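Local coordinates for uncharacterized N-acetyltransferase D2E76_00625 (Mycobacteroides abscessus, PDB 6YCA), which binds acetyl coenzyme A and, as an Eis-type GCN5-related N-acetyltransferase, probably transfers its acetyl group to an acceptor amine, yet cannot modify aminoglycosides, at residues D25-Q30 and G68-G73; A33-A38 and L61-Y66; E74-A79 and G103-H108; A97-I102 and I131-R136. One frame throughout, in Å; residues are numbered along the deposited sequence.

Interaction 1 of 4, residues D25-Q30 and G68-G73; sequences DIRFLQ and GAFVQG. With SO4 (sulfate ion), chain H.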
# COMPACT_ATOMS: atom_id res chain seq x y z
N ASP A 25 -16.34 -44.98 16.00
CA ASP A 25 -16.23 -45.11 17.45
C ASP A 25 -15.59 -43.86 18.04
O ASP A 25 -14.60 -43.36 17.51
CB ASP A 25 -15.40 -46.35 17.80
CG ASP A 25 -15.37 -46.62 19.30
OD1 ASP A 25 -16.26 -46.13 20.02
OD2 ASP A 25 -14.44 -47.33 19.74
N ILE A 26 -16.18 -43.36 19.13
CA ILE A 26 -15.67 -42.19 19.84
C ILE A 26 -15.25 -42.65 21.23
O ILE A 26 -16.11 -42.94 22.07
CB ILE A 26 -16.73 -41.08 19.94
CG1 ILE A 26 -17.24 -40.68 18.55
CG2 ILE A 26 -16.17 -39.88 20.69
CD1 ILE A 26 -16.27 -39.84 17.77
N ARG A 27 -13.95 -42.70 21.48
CA ARG A 27 -13.43 -43.11 22.78
C ARG A 27 -12.23 -42.26 23.16
O ARG A 27 -11.62 -41.59 22.32
CB ARG A 27 -13.05 -44.60 22.79
CG ARG A 27 -12.07 -44.99 21.69
CD ARG A 27 -11.56 -46.40 21.88
NE ARG A 27 -10.75 -46.86 20.76
CZ ARG A 27 -9.45 -46.59 20.61
NH1 ARG A 27 -8.82 -45.86 21.51
NH2 ARG A 27 -8.79 -47.05 19.55
N PHE A 28 -11.90 -42.29 24.45
CA PHE A 28 -10.73 -41.57 24.94
C PHE A 28 -9.46 -42.29 24.54
O PHE A 28 -9.39 -43.53 24.58
CB PHE A 28 -10.78 -41.45 26.46
CG PHE A 28 -11.61 -40.31 26.95
CD1 PHE A 28 -11.14 -39.01 26.87
CD2 PHE A 28 -12.86 -40.53 27.51
CE1 PHE A 28 -11.90 -37.95 27.32
CE2 PHE A 28 -13.63 -39.48 27.96
CZ PHE A 28 -13.15 -38.18 27.87
N LEU A 29 -8.44 -41.53 24.17
CA LEU A 29 -7.15 -42.13 23.85
C LEU A 29 -6.48 -42.62 25.12
O LEU A 29 -6.62 -42.01 26.19
CB LEU A 29 -6.27 -41.09 23.17
CG LEU A 29 -6.97 -40.36 22.03
CD1 LEU A 29 -6.03 -39.35 21.41
CD2 LEU A 29 -7.45 -41.35 20.99
N GLN A 30 -5.77 -43.74 25.02
CA GLN A 30 -5.14 -44.33 26.20
C GLN A 30 -3.77 -44.92 25.89
O GLN A 30 -3.41 -46.00 26.39
CB GLN A 30 -6.09 -45.29 26.94
CG GLN A 30 -6.54 -46.49 26.15
CD GLN A 30 -7.68 -47.21 26.83
OE1 GLN A 30 -8.11 -46.82 27.92
NE2 GLN A 30 -8.20 -48.25 26.19
N GLY A 68 -10.98 -39.35 20.87
CA GLY A 68 -10.58 -39.65 19.52
C GLY A 68 -11.76 -40.20 18.73
O GLY A 68 -12.65 -40.84 19.28
N ALA A 69 -11.74 -39.91 17.44
CA ALA A 69 -12.76 -40.39 16.52
C ALA A 69 -12.09 -41.39 15.59
O ALA A 69 -11.16 -41.03 14.86
CB ALA A 69 -13.34 -39.23 15.71
N PHE A 70 -12.54 -42.64 15.64
CA PHE A 70 -11.94 -43.73 14.88
C PHE A 70 -12.95 -44.20 13.85
O PHE A 70 -14.09 -44.53 14.20
CB PHE A 70 -11.57 -44.89 15.80
CG PHE A 70 -10.55 -44.54 16.85
CD1 PHE A 70 -10.92 -43.90 18.02
CD2 PHE A 70 -9.22 -44.90 16.68
CE1 PHE A 70 -9.97 -43.59 18.99
CE2 PHE A 70 -8.27 -44.59 17.64
CZ PHE A 70 -8.65 -43.93 18.80
N VAL A 71 -12.55 -44.22 12.58
CA VAL A 71 -13.32 -44.84 11.51
C VAL A 71 -12.48 -45.97 10.92
O VAL A 71 -11.35 -45.75 10.48
CB VAL A 71 -13.81 -43.84 10.45
CG1 VAL A 71 -14.61 -42.73 11.10
CG2 VAL A 71 -12.66 -43.27 9.62
N GLN A 72 -13.03 -47.18 10.95
CA GLN A 72 -12.31 -48.39 10.54
C GLN A 72 -10.97 -48.48 11.27
O GLN A 72 -9.90 -48.54 10.67
CB GLN A 72 -12.12 -48.41 9.02
CG GLN A 72 -13.43 -48.47 8.22
CD GLN A 72 -13.20 -48.43 6.71
OE1 GLN A 72 -12.21 -48.95 6.20
NE2 GLN A 72 -14.13 -47.80 6.00
N GLY A 73 -11.07 -48.54 12.60
CA GLY A 73 -9.88 -48.63 13.46
C GLY A 73 -8.78 -47.66 13.13
O GLY A 73 -7.59 -48.02 13.17
S SO4 H . -14.30 -44.60 26.56
O1 SO4 H . -14.64 -44.33 27.96
O2 SO4 H . -13.08 -43.88 26.22
O3 SO4 H . -14.09 -46.03 26.37
O4 SO4 H . -15.39 -44.15 25.70
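The first strand of the GNAT fold, 25-28, pairs antiparallel with strand 67-70 at an edge of the sheet; their short segments run at 146°. The hydrogen-bonded pairs Asp25-Phe70 and Arg27-Gly68 flank the non-hydrogen-bonded pair Ile26-Ala69. The straightest link, from Phe70 N to Asp25 O, measures 2.9 Å and lies nearly along the C=O axis.

Arg27 carries the side-chain chemistry. Its CB is 3.5 Å from O2 of a sulfate ion, probably from the crystallisation liquor; the same O2 accepts a hydrogen bond from Phe28 N. CG takes the crowded position between the backbone N and the carbonyl carbon (chi1 54°), and the chain then runs extended to NE. Arg27 CG lies 3.7 Å from Phe70 CE1, and NE continues over the same side of the ring, nearest CE1. CZ arrives over the face, 3.6 Å from the Phe70 centroid, a cation-pi contact; guanidinium and ring are stacked, their planes 23° apart. At the tip, NH1 forms a salt bridge with Glu34 of helix 32-46, while NH2 overhangs CE2 and CZ.

The absence of a side chain on Gly68 lets Leu29 CD2 approach its CA to 3.9 Å. On the opposite sheet face, beneath helix 113-127, Ile26 CD1 touches Ala69 CB at 3.6 Å.

Interaction 2 of 4, residues A33-A38 and L61-Y66; sequences AEHERA and LELGRY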
# COMPACT_ATOMS: atom_id res chain seq x y z
N ALA A 33 1.12 -43.73 21.63
CA ALA A 33 0.99 -43.79 20.18
C ALA A 33 -0.26 -43.07 19.71
O ALA A 33 -0.23 -42.36 18.70
CB ALA A 33 0.99 -45.25 19.72
N GLU A 34 -1.37 -43.24 20.42
CA GLU A 34 -2.61 -42.57 20.04
C GLU A 34 -2.53 -41.06 20.26
O GLU A 34 -3.00 -40.29 19.41
CB GLU A 34 -3.79 -43.17 20.80
CG GLU A 34 -4.27 -44.49 20.24
CD GLU A 34 -5.39 -45.11 21.07
OE1 GLU A 34 -5.82 -44.47 22.06
OE2 GLU A 34 -5.84 -46.22 20.72
N HIS A 35 -1.92 -40.62 21.36
CA HIS A 35 -1.80 -39.19 21.61
C HIS A 35 -0.98 -38.51 20.52
O HIS A 35 -1.31 -37.40 20.09
CB HIS A 35 -1.21 -38.92 22.99
CG HIS A 35 -2.16 -39.14 24.12
ND1 HIS A 35 -2.49 -40.39 24.59
CD2 HIS A 35 -2.85 -38.26 24.89
CE1 HIS A 35 -3.34 -40.28 25.59
NE2 HIS A 35 -3.57 -39.00 25.80
N GLU A 36 0.09 -39.16 20.06
CA GLU A 36 0.92 -38.56 19.01
C GLU A 36 0.16 -38.46 17.70
O GLU A 36 0.31 -37.49 16.95
CB GLU A 36 2.23 -39.33 18.84
CG GLU A 36 3.20 -39.19 19.99
CD GLU A 36 4.45 -40.03 19.81
OE1 GLU A 36 4.51 -40.80 18.83
OE2 GLU A 36 5.38 -39.92 20.64
N ARG A 37 -0.67 -39.47 17.40
CA ARG A 37 -1.45 -39.43 16.17
C ARG A 37 -2.53 -38.35 16.22
O ARG A 37 -2.77 -37.66 15.23
CB ARG A 37 -2.08 -40.80 15.91
CG ARG A 37 -2.86 -40.88 14.62
CD ARG A 37 -1.97 -40.85 13.40
NE ARG A 37 -1.14 -42.04 13.30
CZ ARG A 37 -0.17 -42.20 12.40
NH1 ARG A 37 0.08 -41.23 11.53
NH2 ARG A 37 0.54 -43.32 12.37
N ALA A 38 -3.17 -38.19 17.38
CA ALA A 38 -4.17 -37.14 17.52
C ALA A 38 -3.57 -35.75 17.34
O ALA A 38 -4.24 -34.85 16.82
CB ALA A 38 -4.86 -37.25 18.88
N LEU A 61 0.35 -32.20 27.09
CA LEU A 61 -1.00 -32.72 27.24
C LEU A 61 -1.26 -33.15 28.68
O LEU A 61 -0.34 -33.47 29.43
CB LEU A 61 -1.27 -33.89 26.29
CG LEU A 61 -1.46 -33.55 24.81
CD1 LEU A 61 -1.61 -34.81 23.98
CD2 LEU A 61 -2.69 -32.69 24.67
N GLU A 62 -2.54 -33.18 29.03
CA GLU A 62 -3.00 -33.77 30.28
C GLU A 62 -3.66 -35.08 29.93
O GLU A 62 -4.68 -35.10 29.22
CB GLU A 62 -4.01 -32.84 30.96
CG GLU A 62 -4.62 -33.41 32.23
CD GLU A 62 -5.49 -32.40 32.96
OE1 GLU A 62 -6.07 -32.76 34.00
OE2 GLU A 62 -5.59 -31.24 32.49
N LEU A 63 -3.10 -36.18 30.42
CA LEU A 63 -3.56 -37.50 30.00
C LEU A 63 -4.93 -37.82 30.58
O LEU A 63 -5.19 -37.60 31.77
CB LEU A 63 -2.56 -38.58 30.43
CG LEU A 63 -1.13 -38.44 29.90
CD1 LEU A 63 -0.26 -39.61 30.37
CD2 LEU A 63 -1.10 -38.30 28.38
N GLY A 64 -5.82 -38.30 29.72
CA GLY A 64 -7.13 -38.76 30.15
C GLY A 64 -8.26 -37.83 29.82
O GLY A 64 -9.35 -37.96 30.39
N ARG A 65 -8.05 -36.90 28.89
CA ARG A 65 -9.04 -35.91 28.54
C ARG A 65 -9.15 -35.77 27.03
O ARG A 65 -9.86 -34.89 26.54
CB ARG A 65 -8.65 -34.55 29.14
CG ARG A 65 -8.94 -34.40 30.62
CD ARG A 65 -8.70 -32.96 31.05
NE ARG A 65 -9.56 -32.56 32.16
CZ ARG A 65 -10.68 -31.86 32.02
NH1 ARG A 65 -11.09 -31.49 30.81
NH2 ARG A 65 -11.40 -31.54 33.09
N TYR A 66 -8.46 -36.63 26.28
CA TYR A 66 -8.38 -36.51 24.84
C TYR A 66 -9.29 -37.56 24.23
O TYR A 66 -9.06 -38.76 24.39
CB TYR A 66 -6.93 -36.70 24.38
CG TYR A 66 -6.59 -36.00 23.09
CD1 TYR A 66 -7.45 -36.03 22.00
CD2 TYR A 66 -5.42 -35.26 22.97
CE1 TYR A 66 -7.14 -35.38 20.83
CE2 TYR A 66 -5.10 -34.60 21.80
CZ TYR A 66 -5.96 -34.66 20.73
OH TYR A 66 -5.66 -34.01 19.56
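In the GNAT fold the first strand is followed by helical segments that lead to the second strand, and here helix 32-46 packs against the loop 61-66 that enters strand 67-70. The contact is almost wholly side-chain packing, and three residues lose the most surface: His35, Tyr66 and Ala38.

His35 meets both leucines of the loop, on different sides of its ring. Its CG is anti to the carbonyl carbon (chi1 -75°), which carries the ring from the helix to the loop. Leu63 CD2 stands over one face, 4.0 Å from the ring centroid and 26° off the normal, a CH-pi contact displaced toward the rim. Within that contact the nearest ring atom is His35 NE2, at 3.6 Å from Leu63 CD2. Leu61 arrives differently: its CD1 lies in the ring plane at the edge, 3.8 Å from His35 CD2. The rotation of the ring is also fixed from the helix side, because ND1 is hydrogen-bonded to the carbonyl O of Ser31, one turn earlier.

Leu63 is exposed, so the outer end of the packing borders solvent, whereas Tyr66 and Ala38 are buried. Tyr66 extends its CG anti to the backbone N (chi1 -153°), bringing the phenol under the helix beside Phe42. Ala38, which also packs on Leu29 and Leu75, meets it with its methyl: Ala38 CB lies 3.4 Å from Tyr66 CZ and 3.5 Å from Tyr66 CE1.

Interaction 3 of 4, residues E74-A79 and G103-H108; sequences ELIGGA and GVLPTH. With ACO (acetyl coenzyme *a), chain G.
Strands 75-87 and 93-104 form a long antiparallel beta hairpin of the GNAT sheet, and this contact takes in the part of it farthest from the hairpin turn, where Ile76 and Gly77 both face Ala69 of the neighbouring strand 67-70 in a classic beta bulge.

Backbone hydrogen bonds define the register. Gly78 and Gly103 are a hydrogen-bonded pair, with Gly78 N to Gly103 O at 3.0 Å and Gly103 N to Gly78 O at 3.1 Å. Leu105 N then donates almost straight (172°) to Ile76 O at 3.1 Å. Between them, Gly77 lies across from Val104 with the two CA atoms only 4.1 Å apart; having no side chain, Gly77 allows this approach, its CA 3.1 Å from Gly103 O.

Apolar contacts centre on Ile76. CG1 takes the crowded position (chi1 48°), leaving CG2 beside the backbone N and pointing at the loop. Ile76 CG2 lies 3.7 Å from Leu105 CD2 and forms a CH-pi contact with His108, 4.0 Å from the ring centroid over one face. Leu105 also packs on Leu177 of a neighbouring subunit.

Cofactor binding uses the other backbone edge of the second segment. Val104 N, pointing away from the hairpin partner, donates to O9P of acetyl coenzyme A at 3.1 Å.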
# COMPACT_ATOMS: atom_id res chain seq x y z
N GLU A 74 -9.13 -46.41 12.81
CA GLU A 74 -8.15 -45.42 12.38
C GLU A 74 -8.53 -44.07 12.97
O GLU A 74 -9.66 -43.61 12.77
CB GLU A 74 -8.12 -45.32 10.85
CG GLU A 74 -7.23 -44.21 10.32
CD GLU A 74 -7.49 -43.91 8.85
OE1 GLU A 74 -8.47 -44.45 8.30
OE2 GLU A 74 -6.73 -43.11 8.26
N LEU A 75 -7.60 -43.44 13.67
CA LEU A 75 -7.88 -42.16 14.31
C LEU A 75 -7.92 -41.07 13.25
O LEU A 75 -6.92 -40.81 12.57
CB LEU A 75 -6.80 -41.86 15.35
CG LEU A 75 -6.96 -40.55 16.11
CD1 LEU A 75 -8.27 -40.56 16.88
CD2 LEU A 75 -5.80 -40.34 17.06
N ILE A 76 -9.07 -40.41 13.12
CA ILE A 76 -9.29 -39.43 12.07
C ILE A 76 -9.80 -38.09 12.58
O ILE A 76 -10.08 -37.19 11.78
CB ILE A 76 -10.19 -39.97 10.94
CG1 ILE A 76 -11.44 -40.64 11.51
CG2 ILE A 76 -9.41 -40.94 10.07
CD1 ILE A 76 -12.56 -39.70 11.86
N GLY A 77 -9.93 -37.92 13.89
CA GLY A 77 -10.38 -36.66 14.47
C GLY A 77 -10.30 -36.75 15.98
O GLY A 77 -10.08 -37.82 16.54
N GLY A 78 -10.47 -35.60 16.63
CA GLY A 78 -10.39 -35.61 18.08
C GLY A 78 -10.76 -34.28 18.69
O GLY A 78 -10.96 -33.28 18.00
N ALA A 79 -10.85 -34.29 20.02
CA ALA A 79 -11.15 -33.11 20.81
C ALA A 79 -10.58 -33.33 22.21
O ALA A 79 -10.77 -34.39 22.80
CB ALA A 79 -12.66 -32.85 20.89
N GLY A 103 -10.47 -31.11 15.86
CA GLY A 103 -10.18 -31.15 14.44
C GLY A 103 -10.48 -32.50 13.80
O GLY A 103 -10.36 -33.54 14.45
N VAL A 104 -10.91 -32.48 12.54
CA VAL A 104 -11.17 -33.70 11.77
C VAL A 104 -10.47 -33.57 10.42
O VAL A 104 -10.48 -32.49 9.81
CB VAL A 104 -12.69 -33.91 11.59
CG1 VAL A 104 -12.97 -35.14 10.74
CG2 VAL A 104 -13.37 -34.03 12.94
N LEU A 105 -9.87 -34.66 9.95
CA LEU A 105 -9.21 -34.63 8.65
C LEU A 105 -10.22 -34.30 7.55
O LEU A 105 -11.39 -34.70 7.64
CB LEU A 105 -8.52 -35.95 8.31
CG LEU A 105 -7.24 -36.44 9.01
CD1 LEU A 105 -6.71 -35.44 10.03
CD2 LEU A 105 -7.44 -37.82 9.62
N PRO A 106 -9.80 -33.59 6.51
CA PRO A 106 -10.74 -33.22 5.44
C PRO A 106 -11.34 -34.42 4.72
O PRO A 106 -12.38 -34.27 4.06
CB PRO A 106 -9.89 -32.37 4.49
CG PRO A 106 -8.48 -32.79 4.78
CD PRO A 106 -8.44 -33.09 6.24
N THR A 107 -10.74 -35.60 4.83
CA THR A 107 -11.28 -36.80 4.22
C THR A 107 -12.43 -37.40 5.02
O THR A 107 -12.99 -38.42 4.59
CB THR A 107 -10.18 -37.85 4.02
OG1 THR A 107 -9.47 -38.06 5.25
CG2 THR A 107 -9.20 -37.40 2.95
N HIS A 108 -12.80 -36.81 6.16
CA HIS A 108 -13.87 -37.37 6.99
C HIS A 108 -14.77 -36.28 7.57
O HIS A 108 -15.39 -36.49 8.62
CB HIS A 108 -13.31 -38.27 8.09
CG HIS A 108 -12.60 -39.47 7.56
ND1 HIS A 108 -11.28 -39.45 7.17
CD2 HIS A 108 -13.04 -40.73 7.32
CE1 HIS A 108 -10.93 -40.64 6.73
NE2 HIS A 108 -11.98 -41.44 6.81
N1A ACO G . -17.95 -24.15 8.60
C2A ACO G . -19.29 -24.17 8.51
N3A ACO G . -20.12 -25.10 8.99
C4A ACO G . -19.59 -26.16 9.65
C5A ACO G . -18.20 -26.25 9.80
C6A ACO G . -17.35 -25.17 9.24
N6A ACO G . -16.00 -25.22 9.37
N7A ACO G . -17.92 -27.38 10.47
C8A ACO G . -19.10 -27.98 10.74
N9A ACO G . -20.11 -27.25 10.22
C1B ACO G . -21.55 -27.59 10.34
C2B ACO G . -21.91 -28.76 9.41
O2B ACO G . -22.39 -28.28 8.16
C3B ACO G . -23.07 -29.35 10.20
O3B ACO G . -24.24 -28.58 9.92
P3B ACO G . -25.64 -29.32 9.65
O7A ACO G . -25.49 -30.26 8.48
O8A ACO G . -26.05 -30.06 10.89
O9A ACO G . -26.67 -28.25 9.32
C4B ACO G . -22.70 -29.10 11.66
O4B ACO G . -21.80 -28.00 11.68
C5B ACO G . -22.04 -30.31 12.31
O5B ACO G . -20.98 -30.73 11.46
P1A ACO G . -20.08 -32.02 11.76
O1A ACO G . -20.30 -33.03 10.67
O2A ACO G . -20.46 -32.57 13.11
O3A ACO G . -18.54 -31.56 11.80
P2A ACO G . -17.22 -32.09 11.04
O4A ACO G . -17.10 -33.59 11.23
O5A ACO G . -17.31 -31.75 9.57
O6A ACO G . -15.96 -31.33 11.69
CBP ACO G . -14.67 -29.31 12.04
CCP ACO G . -16.04 -29.91 11.85
CDP ACO G . -13.94 -30.03 13.17
CEP ACO G . -14.81 -27.83 12.37
CAP ACO G . -13.93 -29.52 10.72
OAP ACO G . -14.65 -28.79 9.71
C9P ACO G . -12.49 -29.06 10.75
O9P ACO G . -11.61 -29.84 11.05
N8P ACO G . -12.27 -27.79 10.41
C7P ACO G . -10.94 -27.19 10.35
C6P ACO G . -10.20 -27.22 11.67
C5P ACO G . -10.90 -26.40 12.72
O5P ACO G . -11.45 -25.34 12.42
N4P ACO G . -10.89 -26.89 13.95
C3P ACO G . -11.49 -26.17 15.05
C2P ACO G . -10.42 -25.56 15.94
S1P ACO G . -11.20 -24.70 17.27
C ACO G . -10.38 -25.40 18.55
O ACO G . -9.28 -25.89 18.36
CH3 ACO G . -11.01 -25.42 19.92

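Interaction 4 of 4, residues A97-I102 and I131-R136; sequences AAVTHI and IVASLR. With ACO (acetyl coenzyme *a), chain G.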
# COMPACT_ATOMS: atom_id res chain seq x y z
N ALA A 97 -13.50 -26.33 31.90
CA ALA A 97 -12.85 -27.24 30.96
C ALA A 97 -12.37 -26.44 29.76
O ALA A 97 -13.18 -25.95 28.96
CB ALA A 97 -13.81 -28.35 30.53
N ALA A 98 -11.05 -26.30 29.64
CA ALA A 98 -10.44 -25.56 28.54
C ALA A 98 -10.33 -26.49 27.34
O ALA A 98 -9.38 -27.25 27.19
CB ALA A 98 -9.08 -25.02 28.97
N VAL A 99 -11.34 -26.42 26.46
CA VAL A 99 -11.42 -27.29 25.30
C VAL A 99 -10.49 -26.78 24.21
O VAL A 99 -10.40 -25.57 23.96
CB VAL A 99 -12.87 -27.38 24.80
CG1 VAL A 99 -12.95 -28.19 23.52
CG2 VAL A 99 -13.76 -27.98 25.87
N THR A 100 -9.79 -27.70 23.55
CA THR A 100 -8.88 -27.36 22.47
C THR A 100 -8.60 -28.63 21.68
O THR A 100 -9.16 -29.69 21.95
CB THR A 100 -7.60 -26.71 23.01
OG1 THR A 100 -6.78 -26.27 21.92
CG2 THR A 100 -6.82 -27.71 23.85
N HIS A 101 -7.72 -28.51 20.68
CA HIS A 101 -7.28 -29.63 19.85
C HIS A 101 -8.41 -30.25 19.03
O HIS A 101 -8.30 -31.41 18.61
CB HIS A 101 -6.53 -30.69 20.66
CG HIS A 101 -5.36 -30.14 21.42
ND1 HIS A 101 -4.93 -30.68 22.61
CD2 HIS A 101 -4.55 -29.09 21.17
CE1 HIS A 101 -3.89 -29.99 23.05
NE2 HIS A 101 -3.64 -29.02 22.20
N ILE A 102 -9.50 -29.52 18.81
CA ILE A 102 -10.62 -30.04 18.04
C ILE A 102 -10.26 -30.00 16.56
O ILE A 102 -9.80 -28.96 16.06
CB ILE A 102 -11.89 -29.23 18.31
CG1 ILE A 102 -12.39 -29.44 19.74
CG2 ILE A 102 -12.98 -29.60 17.32
CD1 ILE A 102 -13.72 -28.79 20.02
N ILE A 131 -18.57 -27.03 35.48
CA ILE A 131 -19.83 -26.37 35.16
C ILE A 131 -19.79 -25.55 33.87
O ILE A 131 -20.85 -25.28 33.29
CB ILE A 131 -20.37 -25.51 36.31
CG1 ILE A 131 -19.26 -24.72 36.99
CG2 ILE A 131 -20.98 -26.40 37.37
CD1 ILE A 131 -19.80 -23.73 38.00
N VAL A 132 -18.61 -25.13 33.43
CA VAL A 132 -18.47 -24.37 32.19
C VAL A 132 -17.31 -24.94 31.38
O VAL A 132 -16.39 -25.56 31.93
CB VAL A 132 -18.29 -22.85 32.41
CG1 VAL A 132 -19.49 -22.27 33.13
CG2 VAL A 132 -16.99 -22.56 33.16
N ALA A 133 -17.37 -24.73 30.07
CA ALA A 133 -16.29 -25.04 29.15
C ALA A 133 -16.13 -23.87 28.20
O ALA A 133 -17.12 -23.22 27.83
CB ALA A 133 -16.59 -26.32 28.34
N SER A 134 -14.89 -23.58 27.83
CA SER A 134 -14.60 -22.47 26.92
C SER A 134 -13.49 -22.89 25.96
O SER A 134 -12.71 -23.80 26.24
CB SER A 134 -14.19 -21.21 27.68
OG SER A 134 -12.82 -21.26 28.05
N LEU A 135 -13.44 -22.20 24.82
CA LEU A 135 -12.43 -22.48 23.81
C LEU A 135 -12.13 -21.21 23.04
O LEU A 135 -12.76 -20.17 23.26
CB LEU A 135 -12.86 -23.62 22.87
CG LEU A 135 -14.20 -23.52 22.13
CD1 LEU A 135 -14.12 -22.63 20.90
CD2 LEU A 135 -14.71 -24.90 21.76
N ARG A 136 -11.15 -21.29 22.15
CA ARG A 136 -10.85 -20.22 21.20
C ARG A 136 -11.16 -20.76 19.82
O ARG A 136 -10.48 -21.67 19.33
CB ARG A 136 -9.38 -19.80 21.32
CG ARG A 136 -8.98 -19.40 22.73
CD ARG A 136 -9.70 -18.15 23.20
NE ARG A 136 -9.42 -17.83 24.60
CZ ARG A 136 -10.19 -18.19 25.62
NH1 ARG A 136 -11.30 -18.87 25.40
NH2 ARG A 136 -9.86 -17.85 26.85
N1A ACO G . -17.95 -24.15 8.60
C2A ACO G . -19.29 -24.17 8.51
N3A ACO G . -20.12 -25.10 8.99
C4A ACO G . -19.59 -26.16 9.65
C5A ACO G . -18.20 -26.25 9.80
C6A ACO G . -17.35 -25.17 9.24
N6A ACO G . -16.00 -25.22 9.37
N7A ACO G . -17.92 -27.38 10.47
C8A ACO G . -19.10 -27.98 10.74
N9A ACO G . -20.11 -27.25 10.22
C1B ACO G . -21.55 -27.59 10.34
C2B ACO G . -21.91 -28.76 9.41
O2B ACO G . -22.39 -28.28 8.16
C3B ACO G . -23.07 -29.35 10.20
O3B ACO G . -24.24 -28.58 9.92
P3B ACO G . -25.64 -29.32 9.65
O7A ACO G . -25.49 -30.26 8.48
O8A ACO G . -26.05 -30.06 10.89
O9A ACO G . -26.67 -28.25 9.32
C4B ACO G . -22.70 -29.10 11.66
O4B ACO G . -21.80 -28.00 11.68
C5B ACO G . -22.04 -30.31 12.31
O5B ACO G . -20.98 -30.73 11.46
P1A ACO G . -20.08 -32.02 11.76
O1A ACO G . -20.30 -33.03 10.67
O2A ACO G . -20.46 -32.57 13.11
O3A ACO G . -18.54 -31.56 11.80
P2A ACO G . -17.22 -32.09 11.04
O4A ACO G . -17.10 -33.59 11.23
O5A ACO G . -17.31 -31.75 9.57
O6A ACO G . -15.96 -31.33 11.69
CBP ACO G . -14.67 -29.31 12.04
CCP ACO G . -16.04 -29.91 11.85
CDP ACO G . -13.94 -30.03 13.17
CEP ACO G . -14.81 -27.83 12.37
CAP ACO G . -13.93 -29.52 10.72
OAP ACO G . -14.65 -28.79 9.71
C9P ACO G . -12.49 -29.06 10.75
O9P ACO G . -11.61 -29.84 11.05
N8P ACO G . -12.27 -27.79 10.41
C7P ACO G . -10.94 -27.19 10.35
C6P ACO G . -10.20 -27.22 11.67
C5P ACO G . -10.90 -26.40 12.72
O5P ACO G . -11.45 -25.34 12.42
N4P ACO G . -10.89 -26.89 13.95
C3P ACO G . -11.49 -26.17 15.05
C2P ACO G . -10.42 -25.56 15.94
S1P ACO G . -11.20 -24.70 17.27
C ACO G . -10.38 -25.40 18.55
O ACO G . -9.28 -25.89 18.36
CH3 ACO G . -11.01 -25.42 19.92
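Strands 93-104 and 132-135 are the parallel pair of the GNAT beta-alpha-beta crossover, joined through helix 113-127, and they part toward the acetyl coenzyme A site. Their short segments run at 35° to each other; the parting itself appears in the backbone hydrogen bonds, which across 97-102 and 131-136 end at the one from Val99 N to Ser134 O.

The closed end is Ala97 to Val99. Ala97 N donates to Val132 O at 3.0 Å, Ser134 N returns a bond to Ala97 O, and Val99 N reaches Ser134 O at 3.0 Å, nearly along the C=O axis. The Ser134 N-H approaches from above the carbonyl plane of Ala97 by 27°. Small side chains meet along this pairing: Ala97 CB and Ala133 CB lie 4.1 Å apart, and Val99 CG2 touches the same Ala133 methyl, with Ala97 and Val99 packed on Ile125 of helix 113-127.

Beyond Val99 the contact loosens. Val99 and Leu135 still lie side by side, pointing the same way, but Ile102 CD1 comes no nearer to Leu135 CD2 than 4.4 Å. The acetyl end of the cofactor lies beside both strands here. Its CH3 is 3.8 Å from Thr100 CA on one strand and 3.9 Å from Leu135 CB on the other, with the thioester sulfur beside Arg136 O. The C-terminal tail approaches this open end, where Phe415 O is hydrogen-bonded to Thr100 OG1 and Thr413 O to Arg136 NH2. His101, with a positive phi of 64°, interrupts the regular strand course just before Ile102, whose O takes a weak hydrogen bond from cofactor N4P at 3.2 Å.

Overall arrangement
All four contacts belong to the same GNAT domain. Interaction 1 is the most peripheral, partly buried at the sheet edge and the one with a charged stack; interactions 2, 3 and 4 are buried. Interactions 1 and 3 meet through neighbouring strands 67-70 and 75-87, by backbone bonds from Ala69 to the bulge. Interactions 3 and 4 share strand 93-104, paired antiparallel in one and parallel in the other, and both touch acetyl coenzyme A. Interaction 2 differs in kind, helix on loop with apolar and ring contacts; it joins interaction 1 through the Arg27-Glu34 salt bridge and interaction 4 through Leu61 and Tyr66 against His101.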